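HTH-type transcriptional regulator mcbR (Escherichia coli UMEA 3718-1, PDB 4P9F) represses transcription of the gene for McbA by binding its promoter region, which prevents colanic acid overproduction and mucoidy and is important for biofilm formation. Local coordinates at residues L113-Q117 with P169-R173; S54-L58 with W153-G157; L106-L110 with L131-I136. The contacts are given in a common frame with arbitrary orientation. Residue numbers count along the deposited sequence, not the author numbering.

Interaction 1 (L113-Q117 with P169-R173)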
ATOM      1  N   LEU A 113     -12.711 -24.325  -1.673  1.00 41.18           N
ATOM      2  CA  LEU A 113     -13.452 -23.438  -0.781  1.00 40.50           C
ATOM      3  C   LEU A 113     -14.746 -24.091  -0.302  1.00 44.45           C
ATOM      4  O   LEU A 113     -15.057 -24.060   0.891  1.00 48.20           O
ATOM      5  CB  LEU A 113     -13.765 -22.098  -1.477  1.00 39.79           C
ATOM      6  CG  LEU A 113     -14.433 -21.026  -0.616  1.00 38.77           C
ATOM      7  CD1 LEU A 113     -13.578 -20.708   0.619  1.00 43.99           C
ATOM      8  CD2 LEU A 113     -14.756 -19.744  -1.415  1.00 40.23           C
ATOM      9  N   GLN A 114     -15.490 -24.699  -1.224  1.00 49.64           N
ATOM     10  CA  GLN A 114     -16.727 -25.382  -0.858  1.00 51.14           C
ATOM     11  C   GLN A 114     -16.448 -26.516   0.128  1.00 50.23           C
ATOM     12  O   GLN A 114     -17.165 -26.686   1.122  1.00 48.70           O
ATOM     13  CB  GLN A 114     -17.430 -25.925  -2.111  1.00 58.75           C
ATOM     14  CG  GLN A 114     -18.593 -26.877  -1.839  1.00 66.29           C
ATOM     15  CD  GLN A 114     -19.757 -26.211  -1.116  1.00 73.94           C
ATOM     16  OE1 GLN A 114     -20.136 -25.078  -1.426  1.00 73.57           O
ATOM     17  NE2 GLN A 114     -20.332 -26.916  -0.148  1.00 77.64           N
ATOM     18  N   GLN A 115     -15.394 -27.277  -0.144  1.00 48.34           N
ATOM     19  CA  GLN A 115     -15.014 -28.391   0.722  1.00 54.25           C
ATOM     20  C   GLN A 115     -14.698 -27.853   2.101  1.00 50.99           C
ATOM     21  O   GLN A 115     -15.082 -28.448   3.104  1.00 50.63           O
ATOM     22  CB  GLN A 115     -13.823 -29.155   0.150  1.00 58.03           C
ATOM     23  CG  GLN A 115     -14.119 -29.853  -1.162  1.00 61.53           C
ATOM     24  CD  GLN A 115     -12.859 -30.352  -1.828  1.00 69.01           C
ATOM     25  OE1 GLN A 115     -11.802 -30.442  -1.197  1.00 73.36           O
ATOM     26  NE2 GLN A 115     -12.955 -30.669  -3.112  1.00 73.50           N
ATOM     27  N   ALA A 116     -13.996 -26.723   2.138  1.00 44.32           N
ATOM     28  CA  ALA A 116     -13.638 -26.102   3.406  1.00 42.05           C
ATOM     29  C   ALA A 116     -14.879 -25.722   4.214  1.00 42.83           C
ATOM     30  O   ALA A 116     -14.918 -25.937   5.421  1.00 46.99           O
ATOM     31  CB  ALA A 116     -12.748 -24.865   3.168  1.00 34.78           C
ATOM     32  N   GLN A 117     -15.887 -25.158   3.554  1.00 45.40           N
ATOM     33  CA  GLN A 117     -17.128 -24.779   4.236  1.00 49.04           C
ATOM     34  C   GLN A 117     -17.935 -26.011   4.699  1.00 55.57           C
ATOM     35  O   GLN A 117     -18.553 -26.001   5.772  1.00 47.39           O
ATOM     36  CB  GLN A 117     -17.977 -23.875   3.328  1.00 44.32           C
ATOM     37  CG  GLN A 117     -19.217 -23.290   4.005  1.00 39.63           C
ATOM     38  CD  GLN A 117     -20.401 -24.258   3.974  1.00 50.35           C
ATOM     39  OE1 GLN A 117     -20.515 -25.080   3.065  1.00 59.07           O
ATOM     40  NE2 GLN A 117     -21.260 -24.187   4.983  1.00 51.41           N
ATOM     41  N   PRO A 169     -19.346 -21.824  10.484  1.00 51.84           N
ATOM     42  CA  PRO A 169     -19.068 -21.975   9.051  1.00 51.60           C
ATOM     43  C   PRO A 169     -20.258 -22.511   8.260  1.00 59.74           C
ATOM     44  O   PRO A 169     -20.295 -22.332   7.047  1.00 60.57           O
ATOM     45  CB  PRO A 169     -17.915 -22.980   9.022  1.00 52.70           C
ATOM     46  CG  PRO A 169     -17.252 -22.832  10.343  1.00 52.03           C
ATOM     47  CD  PRO A 169     -18.367 -22.552  11.309  1.00 52.80           C
ATOM     48  N   ALA A 170     -21.211 -23.145   8.944  1.00 62.08           N
ATOM     49  CA  ALA A 170     -22.420 -23.655   8.310  1.00 65.71           C
ATOM     50  C   ALA A 170     -23.311 -22.513   7.822  1.00 67.49           C
ATOM     51  O   ALA A 170     -24.091 -22.679   6.882  1.00 68.72           O
ATOM     52  CB  ALA A 170     -23.185 -24.538   9.268  1.00 68.38           C
ATOM     53  N   GLU A 171     -23.199 -21.360   8.476  1.00 67.74           N
ATOM     54  CA  GLU A 171     -23.993 -20.186   8.120  1.00 69.86           C
ATOM     55  C   GLU A 171     -23.365 -19.409   6.966  1.00 63.31           C
ATOM     56  O   GLU A 171     -23.825 -18.321   6.615  1.00 65.06           O
ATOM     57  CB  GLU A 171     -24.158 -19.271   9.335  1.00 71.71           C
ATOM     58  N   LEU A 172     -22.301 -19.954   6.391  1.00 58.57           N
ATOM     59  CA  LEU A 172     -21.624 -19.298   5.277  1.00 49.51           C
ATOM     60  C   LEU A 172     -21.895 -19.996   3.947  1.00 46.89           C
ATOM     61  O   LEU A 172     -21.352 -19.604   2.916  1.00 44.76           O
ATOM     62  CB  LEU A 172     -20.121 -19.260   5.536  1.00 47.50           C
ATOM     63  CG  LEU A 172     -19.620 -18.593   6.822  1.00 48.52           C
ATOM     64  CD1 LEU A 172     -18.099 -18.664   6.895  1.00 41.82           C
ATOM     65  CD2 LEU A 172     -20.086 -17.146   6.893  1.00 45.37           C
ATOM     66  N   ARG A 173     -22.808 -20.963   3.968  1.00 49.27           N
ATOM     67  CA  ARG A 173     -23.059 -21.818   2.812  1.00 57.25           C
ATOM     68  C   ARG A 173     -23.408 -21.011   1.568  1.00 61.08           C
ATOM     69  O   ARG A 173     -22.810 -21.202   0.508  1.00 59.36           O
ATOM     70  CB  ARG A 173     -24.176 -22.815   3.130  1.00 60.81           C
ATOM     71  CG  ARG A 173     -24.549 -23.736   1.981  1.00 64.34           C
ATOM     72  CD  ARG A 173     -23.361 -24.534   1.482  1.00 67.13           C
ATOM     73  NE  ARG A 173     -23.752 -25.498   0.458  1.00 74.09           N
ATOM     74  CZ  ARG A 173     -23.807 -25.225  -0.841  1.00 75.61           C
ATOM     75  NH1 ARG A 173     -23.495 -24.011  -1.279  1.00 71.19           N
ATOM     76  NH2 ARG A 173     -24.174 -26.166  -1.703  1.00 78.74           N
TER

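Interaction 2 (S54-L58 with W153-G157)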
ATOM      1  N   SER A  54       7.895  -1.874  10.515  1.00 23.20           N
ATOM      2  CA  SER A  54       8.194  -0.771   9.599  1.00 28.05           C
ATOM      3  C   SER A  54       7.023  -0.444   8.657  1.00 25.72           C
ATOM      4  O   SER A  54       6.941   0.674   8.145  1.00 31.86           O
ATOM      5  CB  SER A  54       9.458  -1.070   8.783  1.00 30.49           C
ATOM      6  OG  SER A  54       9.205  -2.072   7.819  1.00 50.88           O
ATOM      7  N   VAL A  55       6.155  -1.413   8.376  1.00 26.55           N
ATOM      8  CA  VAL A  55       4.953  -1.113   7.592  1.00 23.25           C
ATOM      9  C   VAL A  55       3.706  -1.011   8.489  1.00 28.97           C
ATOM     10  O   VAL A  55       2.573  -1.032   7.994  1.00 29.21           O
ATOM     11  CB  VAL A  55       4.722  -2.149   6.449  1.00 28.77           C
ATOM     12  CG1 VAL A  55       5.890  -2.109   5.477  1.00 27.75           C
ATOM     13  CG2 VAL A  55       4.482  -3.561   7.004  1.00 25.70           C
ATOM     14  N   ASN A  56       3.925  -0.921   9.801  1.00 27.30           N
ATOM     15  CA  ASN A  56       2.844  -0.756  10.785  1.00 28.16           C
ATOM     16  C   ASN A  56       1.875  -1.933  10.882  1.00 29.01           C
ATOM     17  O   ASN A  56       0.725  -1.772  11.286  1.00 28.90           O
ATOM     18  CB  ASN A  56       2.070   0.530  10.471  1.00 23.48           C
ATOM     19  CG  ASN A  56       2.953   1.753  10.575  1.00 36.55           C
ATOM     20  OD1 ASN A  56       3.688   1.895  11.532  1.00 36.95           O
ATOM     21  ND2 ASN A  56       2.936   2.597   9.558  1.00 38.20           N
ATOM     22  N   ALA A  57       2.357  -3.112  10.503  1.00 28.07           N
ATOM     23  CA  ALA A  57       1.610  -4.359  10.622  1.00 21.94           C
ATOM     24  C   ALA A  57       1.727  -4.940  12.026  1.00 29.25           C
ATOM     25  O   ALA A  57       0.951  -5.818  12.418  1.00 25.37           O
ATOM     26  CB  ALA A  57       2.095  -5.366   9.593  1.00 19.48           C
ATOM     27  N   LEU A  58       2.765  -4.512  12.736  1.00 24.32           N
ATOM     28  CA  LEU A  58       2.945  -4.824  14.144  1.00 23.01           C
ATOM     29  C   LEU A  58       3.406  -3.580  14.870  1.00 23.71           C
ATOM     30  O   LEU A  58       3.866  -2.637  14.235  1.00 26.08           O
ATOM     31  CB  LEU A  58       3.978  -5.944  14.335  1.00 20.96           C
ATOM     32  CG  LEU A  58       3.569  -7.345  13.877  1.00 20.17           C
ATOM     33  CD1 LEU A  58       4.778  -8.259  13.991  1.00 22.22           C
ATOM     34  CD2 LEU A  58       2.420  -7.858  14.737  1.00 21.32           C
ATOM     35  N   TRP A 153      -4.578  -6.573   3.522  1.00 20.75           N
ATOM     36  CA  TRP A 153      -5.122  -7.776   4.151  1.00 23.95           C
ATOM     37  C   TRP A 153      -4.415  -8.090   5.467  1.00 23.49           C
ATOM     38  O   TRP A 153      -5.028  -8.591   6.415  1.00 26.02           O
ATOM     39  CB  TRP A 153      -4.983  -8.967   3.210  1.00 24.91           C
ATOM     40  CG  TRP A 153      -5.947  -8.958   2.055  1.00 30.40           C
ATOM     41  CD1 TRP A 153      -7.021  -8.128   1.873  1.00 30.66           C
ATOM     42  CD2 TRP A 153      -5.873  -9.786   0.883  1.00 38.81           C
ATOM     43  NE1 TRP A 153      -7.644  -8.419   0.673  1.00 29.29           N
ATOM     44  CE2 TRP A 153      -6.955  -9.431   0.046  1.00 36.13           C
ATOM     45  CE3 TRP A 153      -4.993 -10.807   0.461  1.00 36.75           C
ATOM     46  CZ2 TRP A 153      -7.189 -10.058  -1.183  1.00 34.74           C
ATOM     47  CZ3 TRP A 153      -5.226 -11.431  -0.763  1.00 39.07           C
ATOM     48  CH2 TRP A 153      -6.320 -11.058  -1.566  1.00 37.39           C
ATOM     49  N   VAL A 154      -3.106  -7.849   5.494  1.00 23.33           N
ATOM     50  CA  VAL A 154      -2.317  -8.016   6.714  1.00 23.56           C
ATOM     51  C   VAL A 154      -2.793  -7.033   7.786  1.00 21.56           C
ATOM     52  O   VAL A 154      -2.930  -7.404   8.939  1.00 25.88           O
ATOM     53  CB  VAL A 154      -0.808  -7.807   6.462  1.00 25.92           C
ATOM     54  CG1 VAL A 154      -0.036  -7.770   7.793  1.00 22.48           C
ATOM     55  CG2 VAL A 154      -0.238  -8.927   5.554  1.00 24.16           C
ATOM     56  N   ARG A 155      -3.049  -5.788   7.392  1.00 21.26           N
ATOM     57  CA  ARG A 155      -3.499  -4.743   8.322  1.00 25.83           C
ATOM     58  C   ARG A 155      -4.895  -5.066   8.895  1.00 26.03           C
ATOM     59  O   ARG A 155      -5.139  -4.896  10.076  1.00 28.36           O
ATOM     60  CB  ARG A 155      -3.524  -3.377   7.605  1.00 27.64           C
ATOM     61  CG  ARG A 155      -2.152  -2.845   7.222  1.00 29.07           C
ATOM     62  CD  ARG A 155      -1.299  -2.507   8.424  1.00 26.36           C
ATOM     63  NE  ARG A 155      -1.662  -1.261   9.112  1.00 27.70           N
ATOM     64  CZ  ARG A 155      -1.256  -0.057   8.693  1.00 25.93           C
ATOM     65  NH1 ARG A 155      -0.547   0.047   7.576  1.00 25.61           N
ATOM     66  NH2 ARG A 155      -1.559   1.036   9.369  1.00 31.19           N
HETATM   67  N   MSE A 156      -5.820  -5.525   8.055  1.00 24.33           N
HETATM   68  CA  MSE A 156      -7.147  -5.841   8.574  1.00 30.68           C
HETATM   69  C   MSE A 156      -7.191  -7.205   9.249  1.00 28.07           C
HETATM   70  O   MSE A 156      -8.123  -7.485  10.008  1.00 26.42           O
HETATM   71  CB  MSE A 156      -8.200  -5.780   7.476  1.00 33.25           C
HETATM   72  CG  MSE A 156      -8.110  -6.855   6.439  1.00 40.83           C
HETATM   73 SE   MSE A 156      -9.541  -6.604   5.106  0.66 45.57          SE
HETATM   74  CE  MSE A 156     -11.017  -7.058   6.139  1.00 21.25           C
ATOM     75  N   GLY A 157      -6.177  -8.029   8.981  1.00 25.63           N
ATOM     76  CA  GLY A 157      -6.092  -9.383   9.489  1.00 24.66           C
ATOM     77  C   GLY A 157      -6.542  -9.682  10.915  1.00 25.69           C
ATOM     78  O   GLY A 157      -7.294 -10.631  11.120  1.00 26.56           O
TER
HETATM   79  O   HOH W   1       1.122  -2.085   5.923  1.00 27.54           O
HETATM   80  O   HOH W   2      -1.471  -6.250  11.262  1.00 26.38           O

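Interaction 3 (L106-L110 with L131-I136)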
ATOM      1  N   LEU A 106      -8.697 -21.494 -11.069  1.00 45.34           N
ATOM      2  CA  LEU A 106      -9.640 -20.751 -10.228  1.00 38.13           C
ATOM      3  C   LEU A 106     -10.819 -21.651  -9.863  1.00 38.54           C
ATOM      4  O   LEU A 106     -11.279 -21.659  -8.715  1.00 39.67           O
ATOM      5  CB  LEU A 106     -10.124 -19.480 -10.927  1.00 40.80           C
ATOM      6  CG  LEU A 106      -9.099 -18.349 -11.040  1.00 40.70           C
ATOM      7  CD1 LEU A 106      -9.636 -17.189 -11.863  1.00 38.16           C
ATOM      8  CD2 LEU A 106      -8.695 -17.865  -9.653  1.00 36.99           C
ATOM      9  N   GLN A 107     -11.265 -22.451 -10.829  1.00 39.04           N
ATOM     10  CA  GLN A 107     -12.337 -23.410 -10.588  1.00 45.90           C
ATOM     11  C   GLN A 107     -11.933 -24.430  -9.509  1.00 52.81           C
ATOM     12  O   GLN A 107     -12.742 -24.779  -8.647  1.00 51.77           O
ATOM     13  CB  GLN A 107     -12.705 -24.128 -11.888  1.00 50.83           C
ATOM     14  CG  GLN A 107     -13.833 -25.143 -11.744  1.00 58.30           C
ATOM     15  CD  GLN A 107     -15.150 -24.507 -11.338  1.00 67.82           C
ATOM     16  OE1 GLN A 107     -15.581 -23.512 -11.920  1.00 69.07           O
ATOM     17  NE2 GLN A 107     -15.801 -25.086 -10.333  1.00 74.04           N
ATOM     18  N   GLU A 108     -10.684 -24.894  -9.549  1.00 56.49           N
ATOM     19  CA  GLU A 108     -10.180 -25.840  -8.542  1.00 54.46           C
ATOM     20  C   GLU A 108     -10.168 -25.203  -7.142  1.00 45.72           C
ATOM     21  O   GLU A 108     -10.583 -25.817  -6.160  1.00 45.20           O
ATOM     22  CB  GLU A 108      -8.778 -26.344  -8.912  1.00 51.70           C
ATOM     23  CG  GLU A 108      -8.691 -27.075 -10.236  1.00 61.45           C
ATOM     24  CD  GLU A 108      -7.291 -27.596 -10.531  1.00 79.07           C
ATOM     25  OE1 GLU A 108      -6.491 -27.755  -9.577  1.00 82.08           O
ATOM     26  OE2 GLU A 108      -6.999 -27.868 -11.716  1.00 84.11           O
ATOM     27  N   LEU A 109      -9.703 -23.963  -7.054  1.00 49.73           N
ATOM     28  CA  LEU A 109      -9.693 -23.269  -5.765  1.00 47.94           C
ATOM     29  C   LEU A 109     -11.114 -23.123  -5.206  1.00 45.43           C
ATOM     30  O   LEU A 109     -11.335 -23.282  -4.010  1.00 47.77           O
ATOM     31  CB  LEU A 109      -9.011 -21.908  -5.904  1.00 43.99           C
ATOM     32  CG  LEU A 109      -7.483 -21.960  -6.011  1.00 43.95           C
ATOM     33  CD1 LEU A 109      -6.917 -20.595  -6.308  1.00 39.42           C
ATOM     34  CD2 LEU A 109      -6.877 -22.485  -4.722  1.00 42.58           C
ATOM     35  N   LEU A 110     -12.082 -22.877  -6.082  1.00 48.92           N
ATOM     36  CA  LEU A 110     -13.477 -22.740  -5.672  1.00 41.74           C
ATOM     37  C   LEU A 110     -14.026 -24.027  -5.065  1.00 43.40           C
ATOM     38  O   LEU A 110     -14.795 -24.006  -4.097  1.00 40.37           O
ATOM     39  CB  LEU A 110     -14.330 -22.329  -6.875  1.00 45.63           C
ATOM     40  CG  LEU A 110     -15.405 -21.285  -6.615  1.00 57.67           C
ATOM     41  CD1 LEU A 110     -14.791 -20.143  -5.839  1.00 58.07           C
ATOM     42  CD2 LEU A 110     -15.964 -20.781  -7.928  1.00 62.89           C
ATOM     43  N   LEU A 131      -6.418 -17.055  -1.438  1.00 26.87           N
ATOM     44  CA  LEU A 131      -5.682 -17.647  -2.550  1.00 37.21           C
ATOM     45  C   LEU A 131      -6.436 -17.462  -3.865  1.00 37.79           C
ATOM     46  O   LEU A 131      -5.847 -17.222  -4.915  1.00 35.11           O
ATOM     47  CB  LEU A 131      -5.459 -19.135  -2.281  1.00 37.92           C
ATOM     48  CG  LEU A 131      -4.365 -19.495  -1.277  1.00 42.06           C
ATOM     49  CD1 LEU A 131      -4.258 -21.003  -1.137  1.00 37.72           C
ATOM     50  CD2 LEU A 131      -3.023 -18.877  -1.655  1.00 43.18           C
ATOM     51  N   PHE A 132      -7.753 -17.594  -3.794  1.00 37.28           N
ATOM     52  CA  PHE A 132      -8.616 -17.429  -4.952  1.00 32.32           C
ATOM     53  C   PHE A 132      -8.520 -15.999  -5.492  1.00 28.74           C
ATOM     54  O   PHE A 132      -8.252 -15.781  -6.677  1.00 35.98           O
ATOM     55  CB  PHE A 132     -10.060 -17.782  -4.568  1.00 34.39           C
ATOM     56  CG  PHE A 132     -11.074 -17.574  -5.672  1.00 38.72           C
ATOM     57  CD1 PHE A 132     -11.237 -18.524  -6.677  1.00 43.01           C
ATOM     58  CD2 PHE A 132     -11.882 -16.446  -5.682  1.00 40.49           C
ATOM     59  CE1 PHE A 132     -12.174 -18.345  -7.690  1.00 49.00           C
ATOM     60  CE2 PHE A 132     -12.838 -16.257  -6.692  1.00 42.96           C
ATOM     61  CZ  PHE A 132     -12.979 -17.207  -7.698  1.00 48.94           C
ATOM     62  N   ARG A 133      -8.722 -15.015  -4.624  1.00 27.36           N
ATOM     63  CA  ARG A 133      -8.708 -13.639  -5.102  1.00 31.75           C
ATOM     64  C   ARG A 133      -7.306 -13.222  -5.561  1.00 31.29           C
ATOM     65  O   ARG A 133      -7.150 -12.535  -6.565  1.00 39.59           O
ATOM     66  CB  ARG A 133      -9.209 -12.663  -4.031  1.00 31.22           C
ATOM     67  CG  ARG A 133     -10.743 -12.531  -3.962  1.00 34.16           C
ATOM     68  CD  ARG A 133     -11.124 -11.376  -3.025  1.00 40.86           C
ATOM     69  NE  ARG A 133     -11.916 -11.764  -1.873  1.00 54.91           N
ATOM     70  CZ  ARG A 133     -12.267 -10.916  -0.916  1.00 57.54           C
ATOM     71  NH1 ARG A 133     -11.886  -9.649  -0.994  1.00 49.82           N
ATOM     72  NH2 ARG A 133     -12.993 -11.330   0.117  1.00 67.31           N
ATOM     73  N   LEU A 134      -6.282 -13.675  -4.847  1.00 34.94           N
ATOM     74  CA  LEU A 134      -4.919 -13.315  -5.209  1.00 35.36           C
ATOM     75  C   LEU A 134      -4.512 -13.917  -6.552  1.00 36.94           C
ATOM     76  O   LEU A 134      -3.820 -13.273  -7.330  1.00 36.29           O
ATOM     77  CB  LEU A 134      -3.948 -13.757  -4.121  1.00 43.86           C
ATOM     78  CG  LEU A 134      -2.603 -13.036  -4.124  1.00 51.30           C
ATOM     79  CD1 LEU A 134      -2.805 -11.540  -4.115  1.00 47.78           C
ATOM     80  CD2 LEU A 134      -1.778 -13.474  -2.936  1.00 55.24           C
ATOM     81  N   ALA A 135      -4.965 -15.139  -6.826  1.00 31.13           N
ATOM     82  CA  ALA A 135      -4.721 -15.772  -8.109  1.00 40.53           C
ATOM     83  C   ALA A 135      -5.319 -14.932  -9.230  1.00 39.59           C
ATOM     84  O   ALA A 135      -4.734 -14.802 -10.311  1.00 45.27           O
ATOM     85  CB  ALA A 135      -5.300 -17.192  -8.136  1.00 30.45           C
ATOM     86  N   ILE A 136      -6.492 -14.369  -8.977  1.00 34.57           N
ATOM     87  CA  ILE A 136      -7.103 -13.472  -9.942  1.00 36.02           C
ATOM     88  C   ILE A 136      -6.244 -12.225 -10.108  1.00 40.14           C
ATOM     89  O   ILE A 136      -5.847 -11.875 -11.225  1.00 35.24           O
ATOM     90  CB  ILE A 136      -8.532 -13.053  -9.511  1.00 38.33           C
ATOM     91  CG1 ILE A 136      -9.465 -14.275  -9.476  1.00 35.46           C
ATOM     92  CG2 ILE A 136      -9.089 -12.003 -10.462  1.00 32.73           C
ATOM     93  CD1 ILE A 136     -10.807 -13.995  -8.790  1.00 34.19           C
TER

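Interaction 1 (L113-Q117 with P169-R173)
A surface helix-to-loop contact in the all-helical FCD domain joins residues 113-117, on helix 100-119, to residues 169-173, in the connection between helices 161-166 and 177-187. It illustrates how a long polar side chain can tie a helix to a loop whose backbone has an acceptor to offer. The backbone at Pro169 to Glu171 is in 3-10 conformation, Leu172 N donating to Pro169 O (3.2 Å), and Gln117 addresses the same carbonyl. With 100 Å² covered, Gln117 is the largest contributor; Gln117 CG lies 4.4 Å from Leu172 CB. Arg173 reaches back along the helix, its CD 3.3 Å from Gln117 OE1, while Gln114 OE1 sits over one face of the Arg173 guanidinium, 3.5 Å from Arg173 NH1, without a hydrogen bond. Beside the contact, Ala116 and Pro169 pack on Ile125 and Met122 of helix 122-138. The direct polar link is the hydrogen bond from Gln117 NE2 to Pro169 O, 2.9 Å long with an N-H...O angle of 162°.

Interaction 2 (S54-L58 with W153-G157)
A Schellman motif ends helix 42-54, the last helix of the N-terminal DNA-binding domain, and its turn rests against helix 143-156 of the FCD domain. Asn56, with positive phi, is the C-prime residue: Ala57 N returns to Leu52 O and Asn56 N to Val53 O. The turn thereby presents the carbonyls of Val55 and Asn56 to Arg155, whose guanidinium has Asn56 O over one face. Arg155 NE lies 3.3 Å from Asn56 O and Arg155 NH1 3.3 Å from Val55 O, but poor angles rule out direct hydrogen bonds. One water links Val55 O (2.7 Å) to Arg155 NH1 (3.2 Å); a second, separately, donates to the backbone oxygens Ala57 O (2.7 Å) and Val154 O (3.0 Å). Between the polar links, Ala57 CB meets Val154 CG1 at 3.7 Å. The strongest polar partner of Arg155 and Asn56 is Glu147 of the second subunit, salt-bridged to Arg155 NH1 and hydrogen-bonded to Asn56 ND2, so the joint also takes part in the dimer interface. It exemplifies a partly hydrated interdomain junction in a GntR-family regulator, where a winged helix-turn-helix domain meets a helical FCD domain.

Interaction 3 (L106-L110 with L131-I136)
Phe132, Leu106 and Leu109, with 89, 75 and 64 Å² covered, account for most of the surface buried between residues 106-110 and 131-136, on helices 100-119 and 122-138. The two segments run nearly antiparallel, at 169°, with their axes 9.7 Å apart. Phe132 takes the t rotamer about chi1 and reaches across to the other helix. Leu110 CD1 lies over one face of its ring, 4.0 Å from the centroid and 23° off the normal, a CH-pi contact; Leu109 CB and Leu106 O lie at the edge, 4.1 Å from Phe132 CD1 and 3.6 Å from Phe132 CE1 respectively. Leu106 CD2 lies 4.0 Å from Phe132 CD1, 3.8 Å from Ala135 CB and 3.7 Å from Ile136 CG1. One turn further on, Leu109 points toward the partner helix, its CD1 3.8 Å from Phe132 CA and 4.2 Å from Ala135 CB. Helix 177-187 adds Leu183 against Leu106, Tyr179 against Leu110 and Leu186 against Ile136, so a third helix packs against both. Two consecutive antiparallel helices joined by a short turn and packed through apolar side chains make an alpha-alpha hairpin, here a building unit of the FCD helical bundle.

In the fold
The three contacts show how one chain combines packing within a domain with contact between domains. Interactions 1 and 3 both use helix 100-119, on adjoining segments, and both belong to the FCD domain; their centres are 16 Å apart. Interaction 2 lies on the opposite side of the chain's centre from both, 27 Å from interaction 1 and 23 Å from interaction 3, and brings in the DNA-binding region. Along the chain, interaction 3 is nested inside the loop closed by interaction 2, while interaction 1 crosses both. Trp153, in segment 153-157 of interaction 2, packs on Arg133 and Leu134 in segment 131-136 of interaction 3, so helix 143-156 connects the interdomain junction physically to the bundle.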